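Serine protease (PDB 2OUA) probably cleaves proteins as a secreted, acid-stable serine endopeptidase of the trypsin-like S1 family, this chain being its protease domain. Local coordinates at residues N47-E53 with V65-F71; V77-S82 with S103-W109. All coordinates share one frame. Residues are numbered along the deposited sequence.

Contact 1 (N47-E53 with V65-F71); sequences NGRGVFE and VRGTSNF
Two antiparallel neighbours in the N-terminal beta-barrel domain, segments 47-53 and 65-71 of strands 48-56 and 62-69, pair through their backbones with a shift of register at a classic beta bulge. The axes of the short segments 48-52 and 65-67 approach to 4.4 Å, with 145° between their N-to-C directions. Val51 and Arg66 form a hydrogen-bonded pair, Val51 N to Arg66 O 2.9 Å and Arg66 N to Val51 O 2.8 Å; Gly50-Gly67 (CA-CA 4.0 Å) and Phe52-Val65 (CA-CA 4.3 Å) are non-hydrogen-bonded. At the bulge Thr68 and Ser69 both face Arg49, whose O accepts from Thr68 N (2.7 Å) and Ser69 N (3.2 Å), while Arg49 N donates to Ser69 O (2.9 Å). Beyond it, Asn70, at phi/psi 54/51, donates from ND2 to Asn47 O (3.0 Å); water joins Asn47 O to Ser69 OG. Any CB on Gly50 would strike Arg66 O, Val65 CG1 and Phe71 CZ. On the buried face Val65 CG2 lies 3.7 Å from the Phe52 ring centroid, a CH-pi contact; Val43 and Thr32 also touch Phe52. The intervening chain carries Asp61 of the predicted charge relay. Such a bulged antiparallel hairpin belongs to the first barrel of the chymotrypsin fold.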
ATOM      1  N   ASN A  47       3.155   3.370 -18.842  1.00 15.28           N
ATOM      2  CA  ASN A  47       4.062   4.296 -19.508  1.00 15.95           C
ATOM      3  C   ASN A  47       4.556   5.312 -18.482  1.00 15.66           C
ATOM      4  O   ASN A  47       5.171   6.320 -18.830  1.00 15.94           O
ATOM      5  CB  ASN A  47       3.334   5.014 -20.645  1.00 17.50           C
ATOM      6  CG  ASN A  47       2.276   5.978 -20.142  1.00 20.05           C
ATOM      7  OD1 ASN A  47       1.716   5.792 -19.059  1.00 19.97           O
ATOM      8  ND2 ASN A  47       1.986   7.005 -20.931  1.00 21.22           N
ATOM      9  N   GLY A  48       4.275   5.040 -17.212  1.00 14.21           N
ATOM     10  CA  GLY A  48       4.691   5.944 -16.154  1.00 13.89           C
ATOM     11  C   GLY A  48       6.032   5.581 -15.549  1.00 12.84           C
ATOM     12  O   GLY A  48       6.416   4.413 -15.524  1.00 13.31           O
ATOM     13  N   ARG A  49       6.748   6.589 -15.060  1.00 13.02           N
ATOM     14  CA  ARG A  49       8.053   6.387 -14.440  1.00 13.19           C
ATOM     15  C   ARG A  49       8.123   7.179 -13.140  1.00 11.87           C
ATOM     16  O   ARG A  49       7.617   8.298 -13.054  1.00 12.00           O
ATOM     17  CB  ARG A  49       9.169   6.851 -15.382  1.00 14.23           C
ATOM     18  CG  ARG A  49       9.224   6.105 -16.709  1.00 17.70           C
ATOM     19  CD  ARG A  49       9.741   4.683 -16.540  1.00 21.14           C
ATOM     20  NE  ARG A  49       9.783   3.961 -17.809  1.00 23.28           N
ATOM     21  CZ  ARG A  49       8.725   3.398 -18.392  1.00 24.10           C
ATOM     22  NH1 ARG A  49       7.528   3.463 -17.821  1.00 22.24           N
ATOM     23  NH2 ARG A  49       8.866   2.770 -19.553  1.00 24.70           N
ATOM     24  N   GLY A  50       8.756   6.599 -12.130  1.00 10.83           N
ATOM     25  CA  GLY A  50       8.863   7.280 -10.856  1.00 10.16           C
ATOM     26  C   GLY A  50      10.102   6.867 -10.099  1.00  8.51           C
ATOM     27  O   GLY A  50      10.887   6.047 -10.578  1.00  8.96           O
ATOM     28  N   VAL A  51      10.269   7.426  -8.907  1.00  9.49           N
ATOM     29  CA  VAL A  51      11.422   7.121  -8.075  1.00  9.44           C
ATOM     30  C   VAL A  51      11.033   7.153  -6.605  1.00  8.20           C
ATOM     31  O   VAL A  51      10.210   7.972  -6.192  1.00  9.04           O
ATOM     32  CB  VAL A  51      12.552   8.148  -8.317  1.00  9.66           C
ATOM     33  CG1 VAL A  51      12.039   9.550  -8.028  1.00 13.63           C
ATOM     34  CG2 VAL A  51      13.751   7.834  -7.435  1.00 10.38           C
ATOM     35  N   PHE A  52      11.609   6.251  -5.816  1.00  7.24           N
ATOM     36  CA  PHE A  52      11.329   6.225  -4.387  1.00  8.29           C
ATOM     37  C   PHE A  52      11.951   7.480  -3.780  1.00  9.71           C
ATOM     38  O   PHE A  52      13.178   7.594  -3.683  1.00  8.88           O
ATOM     39  CB  PHE A  52      11.932   4.973  -3.730  1.00  6.81           C
ATOM     40  CG  PHE A  52      11.070   3.746  -3.851  1.00  9.18           C
ATOM     41  CD1 PHE A  52      10.966   3.060  -5.055  1.00  8.00           C
ATOM     42  CD2 PHE A  52      10.339   3.289  -2.754  1.00  9.29           C
ATOM     43  CE1 PHE A  52      10.143   1.934  -5.173  1.00  9.46           C
ATOM     44  CE2 PHE A  52       9.513   2.163  -2.861  1.00  8.10           C
ATOM     45  CZ  PHE A  52       9.414   1.486  -4.073  1.00  9.18           C
ATOM     46  N   GLU A  53      11.099   8.426  -3.396  1.00 10.01           N
ATOM     47  CA  GLU A  53      11.550   9.683  -2.799  1.00 11.04           C
ATOM     48  C   GLU A  53      11.796   9.496  -1.310  1.00 10.98           C
ATOM     49  O   GLU A  53      12.744  10.044  -0.748  1.00 10.05           O
ATOM     50  CB  GLU A  53      10.501  10.778  -3.012  1.00 12.74           C
ATOM     51  CG  GLU A  53      10.846  12.094  -2.324  1.00 18.26           C
ATOM     52  CD  GLU A  53       9.812  13.184  -2.562  1.00 22.18           C
ATOM     53  OE1 GLU A  53       9.968  14.281  -1.983  1.00 25.79           O
ATOM     54  OE2 GLU A  53       8.850  12.954  -3.323  1.00 21.43           O
ATOM     55  N   VAL A  65       6.588   7.060  -3.653  1.00  8.65           N
ATOM     56  CA  VAL A  65       7.197   7.075  -4.972  1.00  8.78           C
ATOM     57  C   VAL A  65       6.702   8.332  -5.672  1.00 10.61           C
ATOM     58  O   VAL A  65       5.497   8.548  -5.782  1.00  9.78           O
ATOM     59  CB  VAL A  65       6.775   5.843  -5.797  1.00  9.23           C
ATOM     60  CG1 VAL A  65       7.255   5.987  -7.236  1.00  9.25           C
ATOM     61  CG2 VAL A  65       7.361   4.580  -5.172  1.00  8.37           C
ATOM     62  N   ARG A  66       7.637   9.160  -6.128  1.00 11.15           N
ATOM     63  CA  ARG A  66       7.300  10.397  -6.828  1.00 13.04           C
ATOM     64  C   ARG A  66       7.357  10.153  -8.333  1.00 11.29           C
ATOM     65  O   ARG A  66       8.335   9.606  -8.844  1.00 10.32           O
ATOM     66  CB  ARG A  66       8.285  11.503  -6.437  1.00 16.47           C
ATOM     67  CG  ARG A  66       8.326  12.681  -7.401  1.00 24.13           C
ATOM     68  CD  ARG A  66       9.319  13.730  -6.928  1.00 28.74           C
ATOM     69  NE  ARG A  66       9.562  14.756  -7.937  1.00 36.08           N
ATOM     70  CZ  ARG A  66      10.346  14.592  -9.001  1.00 38.02           C
ATOM     71  NH1 ARG A  66      10.967  13.438  -9.197  1.00 41.34           N
ATOM     72  NH2 ARG A  66      10.505  15.584  -9.865  1.00 40.31           N
ATOM     73  N   GLY A  67       6.303  10.546  -9.035  1.00 11.28           N
ATOM     74  CA  GLY A  67       6.281  10.354 -10.473  1.00 11.79           C
ATOM     75  C   GLY A  67       7.203  11.336 -11.167  1.00 13.21           C
ATOM     76  O   GLY A  67       7.235  12.513 -10.814  1.00 13.65           O
ATOM     77  N   THR A  68       7.965  10.854 -12.141  1.00 12.74           N
ATOM     78  CA  THR A  68       8.869  11.716 -12.890  1.00 14.60           C
ATOM     79  C   THR A  68       8.313  11.905 -14.299  1.00 16.58           C
ATOM     80  O   THR A  68       8.648  12.870 -14.991  1.00 16.68           O
ATOM     81  CB  THR A  68      10.295  11.129 -12.959  1.00 14.21           C
ATOM     82  OG1 THR A  68      10.245   9.796 -13.473  1.00 13.92           O
ATOM     83  CG2 THR A  68      10.929  11.116 -11.569  1.00 15.13           C
ATOM     84  N   SER A  69       7.457  10.977 -14.723  1.00 16.42           N
ATOM     85  CA  SER A  69       6.837  11.080 -16.036  1.00 17.79           C
ATOM     86  C   SER A  69       5.573  10.234 -16.164  1.00 16.88           C
ATOM     87  O   SER A  69       5.523   9.084 -15.720  1.00 15.03           O
ATOM     88  CB  SER A  69       7.827  10.695 -17.143  1.00 19.64           C
ATOM     89  OG  SER A  69       8.144   9.318 -17.107  1.00 24.83           O
ATOM     90  N   ASN A  70       4.552  10.835 -16.765  1.00 15.59           N
ATOM     91  CA  ASN A  70       3.271  10.184 -17.007  1.00 14.99           C
ATOM     92  C   ASN A  70       2.556   9.567 -15.809  1.00 14.24           C
ATOM     93  O   ASN A  70       2.140   8.410 -15.850  1.00 14.19           O
ATOM     94  CB  ASN A  70       3.432   9.132 -18.101  1.00 15.78           C
ATOM     95  CG  ASN A  70       3.934   9.727 -19.398  1.00 18.15           C
ATOM     96  OD1 ASN A  70       3.476  10.787 -19.821  1.00 19.33           O
ATOM     97  ND2 ASN A  70       4.877   9.047 -20.040  1.00 18.65           N
ATOM     98  N   PHE A  71       2.411  10.344 -14.743  1.00 13.79           N
ATOM     99  CA  PHE A  71       1.694   9.883 -13.562  1.00 13.17           C
ATOM    100  C   PHE A  71       0.379  10.654 -13.499  1.00 14.06           C
ATOM    101  O   PHE A  71       0.382  11.872 -13.332  1.00 14.32           O
ATOM    102  CB  PHE A  71       2.502  10.156 -12.289  1.00 13.36           C
ATOM    103  CG  PHE A  71       3.271   8.966 -11.777  1.00 12.68           C
ATOM    104  CD1 PHE A  71       3.971   8.139 -12.650  1.00 12.19           C
ATOM    105  CD2 PHE A  71       3.323   8.696 -10.414  1.00 12.60           C
ATOM    106  CE1 PHE A  71       4.718   7.063 -12.168  1.00 13.60           C
ATOM    107  CE2 PHE A  71       4.067   7.621  -9.922  1.00 12.97           C
ATOM    108  CZ  PHE A  71       4.764   6.805 -10.799  1.00 11.69           C
TER
HETATM  109  O   HOH W   1       7.563   7.841 -19.506  1.00 40.75           O

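Contact 2 (V77-S82 with S103-W109)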
ATOM      1  N   VAL A  77      -9.084   2.422  -6.211  1.00  7.81           N
ATOM      2  CA  VAL A  77      -8.388   1.215  -5.782  1.00  7.64           C
ATOM      3  C   VAL A  77      -9.069   0.080  -6.542  1.00  7.68           C
ATOM      4  O   VAL A  77     -10.288  -0.074  -6.464  1.00  6.87           O
ATOM      5  CB  VAL A  77      -8.543   0.966  -4.261  1.00  6.24           C
ATOM      6  CG1 VAL A  77      -7.940  -0.402  -3.886  1.00  5.17           C
ATOM      7  CG2 VAL A  77      -7.856   2.077  -3.483  1.00  5.36           C
ATOM      8  N   SER A  78      -8.291  -0.707  -7.283  1.00  7.06           N
ATOM      9  CA  SER A  78      -8.855  -1.814  -8.052  1.00  7.18           C
ATOM     10  C   SER A  78      -9.367  -2.949  -7.177  1.00  7.93           C
ATOM     11  O   SER A  78      -8.722  -3.325  -6.199  1.00  7.85           O
ATOM     12  CB  SER A  78      -7.816  -2.373  -9.022  1.00 10.34           C
ATOM     13  OG  SER A  78      -8.344  -3.475  -9.743  1.00  8.38           O
ATOM     14  N   ARG A  79     -10.526  -3.496  -7.540  1.00  7.10           N
ATOM     15  CA  ARG A  79     -11.109  -4.612  -6.801  1.00  8.32           C
ATOM     16  C   ARG A  79     -10.929  -5.909  -7.587  1.00  8.63           C
ATOM     17  O   ARG A  79     -11.515  -6.941  -7.260  1.00  8.92           O
ATOM     18  CB  ARG A  79     -12.592  -4.346  -6.515  1.00  7.47           C
ATOM     19  CG  ARG A  79     -12.804  -3.130  -5.622  1.00  9.20           C
ATOM     20  CD  ARG A  79     -14.280  -2.788  -5.429  1.00 13.37           C
ATOM     21  NE  ARG A  79     -14.986  -3.745  -4.581  1.00 17.14           N
ATOM     22  CZ  ARG A  79     -15.775  -4.722  -5.030  1.00 20.20           C
ATOM     23  NH1 ARG A  79     -15.969  -4.883  -6.334  1.00 17.84           N
ATOM     24  NH2 ARG A  79     -16.387  -5.532  -4.170  1.00 18.24           N
ATOM     25  N   TYR A  80     -10.107  -5.838  -8.628  1.00 10.22           N
ATOM     26  CA  TYR A  80      -9.791  -6.993  -9.465  1.00 11.60           C
ATOM     27  C   TYR A  80     -10.941  -7.992  -9.668  1.00 12.27           C
ATOM     28  O   TYR A  80     -11.951  -7.667 -10.295  1.00 10.87           O
ATOM     29  CB  TYR A  80      -8.571  -7.722  -8.883  1.00 12.30           C
ATOM     30  CG  TYR A  80      -7.264  -6.961  -9.022  1.00 14.57           C
ATOM     31  CD1 TYR A  80      -6.764  -6.174  -7.978  1.00 13.96           C
ATOM     32  CD2 TYR A  80      -6.528  -7.036 -10.201  1.00 14.79           C
ATOM     33  CE1 TYR A  80      -5.548  -5.485  -8.116  1.00 12.24           C
ATOM     34  CE2 TYR A  80      -5.326  -6.356 -10.347  1.00 13.67           C
ATOM     35  CZ  TYR A  80      -4.837  -5.586  -9.309  1.00 13.69           C
ATOM     36  OH  TYR A  80      -3.633  -4.936  -9.481  1.00 12.21           O
ATOM     37  N   ASN A  81     -10.767  -9.201  -9.138  1.00 12.79           N
ATOM     38  CA  ASN A  81     -11.747 -10.287  -9.241  1.00 14.19           C
ATOM     39  C   ASN A  81     -13.172  -9.911  -8.848  1.00 14.76           C
ATOM     40  O   ASN A  81     -14.137 -10.462  -9.381  1.00 15.93           O
ATOM     41  CB  ASN A  81     -11.295 -11.468  -8.380  1.00 16.18           C
ATOM     42  CG  ASN A  81     -10.755 -11.024  -7.027  1.00 19.00           C
ATOM     43  OD1 ASN A  81      -9.594 -10.616  -6.914  1.00 13.30           O
ATOM     44  ND2 ASN A  81     -11.604 -11.077  -5.998  1.00 17.89           N
ATOM     45  N   SER A  82     -13.319  -8.988  -7.906  1.00 12.89           N
ATOM     46  CA  SER A  82     -14.652  -8.577  -7.486  1.00 13.40           C
ATOM     47  C   SER A  82     -15.213  -7.506  -8.413  1.00 13.07           C
ATOM     48  O   SER A  82     -16.370  -7.102  -8.285  1.00 14.90           O
ATOM     49  CB  SER A  82     -14.618  -8.072  -6.048  1.00 13.79           C
ATOM     50  OG  SER A  82     -14.351  -9.149  -5.165  1.00 13.44           O
ATOM     51  N   SER A 103      -5.912  -4.814  -1.817  1.00  6.96           N
ATOM     52  CA  SER A 103      -5.804  -4.898  -3.267  1.00  7.45           C
ATOM     53  C   SER A 103      -4.334  -5.124  -3.602  1.00  7.85           C
ATOM     54  O   SER A 103      -3.481  -4.335  -3.206  1.00  8.23           O
ATOM     55  CB  SER A 103      -6.296  -3.604  -3.923  1.00  7.43           C
ATOM     56  OG  SER A 103      -6.187  -3.694  -5.336  1.00  8.68           O
ATOM     57  N   GLY A 104      -4.041  -6.209  -4.318  1.00  8.65           N
ATOM     58  CA  GLY A 104      -2.663  -6.513  -4.683  1.00  8.39           C
ATOM     59  C   GLY A 104      -2.577  -7.031  -6.107  1.00 10.50           C
ATOM     60  O   GLY A 104      -3.527  -7.643  -6.597  1.00 11.34           O
ATOM     61  N   SER A 105      -1.442  -6.815  -6.768  1.00 10.31           N
ATOM     62  CA  SER A 105      -1.286  -7.245  -8.158  1.00 11.26           C
ATOM     63  C   SER A 105      -1.101  -8.746  -8.399  1.00 12.54           C
ATOM     64  O   SER A 105      -1.192  -9.207  -9.542  1.00 12.61           O
ATOM     65  CB  SER A 105      -0.140  -6.473  -8.826  1.00 12.03           C
ATOM     66  OG  SER A 105       1.110  -6.767  -8.234  1.00 11.80           O
ATOM     67  N   THR A 106      -0.842  -9.516  -7.345  1.00 11.14           N
ATOM     68  CA  THR A 106      -0.673 -10.957  -7.519  1.00 11.80           C
ATOM     69  C   THR A 106      -1.975 -11.730  -7.300  1.00 12.66           C
ATOM     70  O   THR A 106      -2.410 -12.486  -8.170  1.00 12.83           O
ATOM     71  CB  THR A 106       0.397 -11.532  -6.558  1.00 11.77           C
ATOM     72  OG1 THR A 106       1.678 -10.977  -6.877  1.00 12.07           O
ATOM     73  CG2 THR A 106       0.473 -13.057  -6.689  1.00 12.58           C
ATOM     74  N   THR A 107      -2.597 -11.526  -6.143  1.00 11.11           N
ATOM     75  CA  THR A 107      -3.821 -12.240  -5.787  1.00 10.51           C
ATOM     76  C   THR A 107      -5.114 -11.478  -6.040  1.00 11.32           C
ATOM     77  O   THR A 107      -6.181 -12.081  -6.160  1.00 12.41           O
ATOM     78  CB  THR A 107      -3.800 -12.629  -4.309  1.00 10.95           C
ATOM     79  OG1 THR A 107      -3.665 -11.441  -3.514  1.00 12.36           O
ATOM     80  CG2 THR A 107      -2.636 -13.567  -4.022  1.00 10.31           C
ATOM     81  N   GLY A 108      -5.027 -10.157  -6.103  1.00  9.68           N
ATOM     82  CA  GLY A 108      -6.223  -9.377  -6.343  1.00 10.57           C
ATOM     83  C   GLY A 108      -6.824  -8.727  -5.110  1.00 10.32           C
ATOM     84  O   GLY A 108      -6.114  -8.171  -4.268  1.00 11.10           O
ATOM     85  N   TRP A 109      -8.145  -8.829  -5.003  1.00  9.34           N
ATOM     86  CA  TRP A 109      -8.913  -8.217  -3.923  1.00  8.62           C
ATOM     87  C   TRP A 109      -9.460  -9.216  -2.904  1.00  9.50           C
ATOM     88  O   TRP A 109     -10.296 -10.056  -3.232  1.00  9.04           O
ATOM     89  CB  TRP A 109     -10.049  -7.412  -4.576  1.00  8.25           C
ATOM     90  CG  TRP A 109     -11.072  -6.780  -3.680  1.00  7.96           C
ATOM     91  CD1 TRP A 109     -12.292  -7.302  -3.329  1.00  8.74           C
ATOM     92  CD2 TRP A 109     -11.026  -5.460  -3.123  1.00  8.37           C
ATOM     93  NE1 TRP A 109     -13.007  -6.381  -2.600  1.00  8.73           N
ATOM     94  CE2 TRP A 109     -12.257  -5.243  -2.457  1.00  8.57           C
ATOM     95  CE3 TRP A 109     -10.066  -4.437  -3.126  1.00  6.99           C
ATOM     96  CZ2 TRP A 109     -12.552  -4.041  -1.802  1.00  7.98           C
ATOM     97  CZ3 TRP A 109     -10.360  -3.241  -2.472  1.00  5.73           C
ATOM     98  CH2 TRP A 109     -11.596  -3.055  -1.819  1.00  8.45           C
TER
HETATM   99  O   HOH W   2      -8.433 -13.109  -7.030  1.00 34.46           O
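A polar turn and a tight beta hairpin meet where the chain, leaving the first barrel domain, packs against the second. In the hairpin, strands 99-104 and 108-116 are joined through 105-107, and Gly108, at phi/psi 101/-136, passes close to Tyr80 and Asn81 where a CB would collide with Asn81 OD1. The side chain of Asn81 bonds to the backbone of Trp109 much as a neighbouring strand would: Trp109 N donates to Asn81 OD1 at 3.0 Å and Asn81 ND2 to Trp109 O at 3.2 Å. Ser103 OG donates to Ser78 O (2.7 Å), and Ser78 OG accepts from Tyr80 N (3.2 Å), an ST turn. Trp109 buries the most surface; Arg79 CG sits over its six-membered ring, 3.7 Å from the centroid in a CH-pi contact, and Val77 CG1 meets Trp109 CZ3 at 4.0 Å. The hairpin tip borders the inhibitor pocket, Thr107 OG1 and Thr106 N both bonding to Asp142, which lines it. The result is a linker turn seated on a hairpin of the second barrel, as in two-barrel chymotrypsin-like proteases.

In the fold
The contacts follow one another along the chain and lie in different parts of the two-barrel fold, with centres 22 Å apart and nearest atoms about 12 Å apart. Contact 1 joins consecutive strands of the first barrel, whereas contact 2 brings a turn beyond that barrel onto a hairpin of the second. Both are partly buried, each with an apolar side and exposed polar ends. Main-chain bonds dominate 47-53 with 65-71; in 77-82 with 103-109 every direct hydrogen bond between segments uses a side chain. Each has a CH-pi contact, valine over phenylalanine in one and an arginine methylene over tryptophan in the other. Both approach the predicted triad, from its His35-Asp61 side and its Ser143 side respectively.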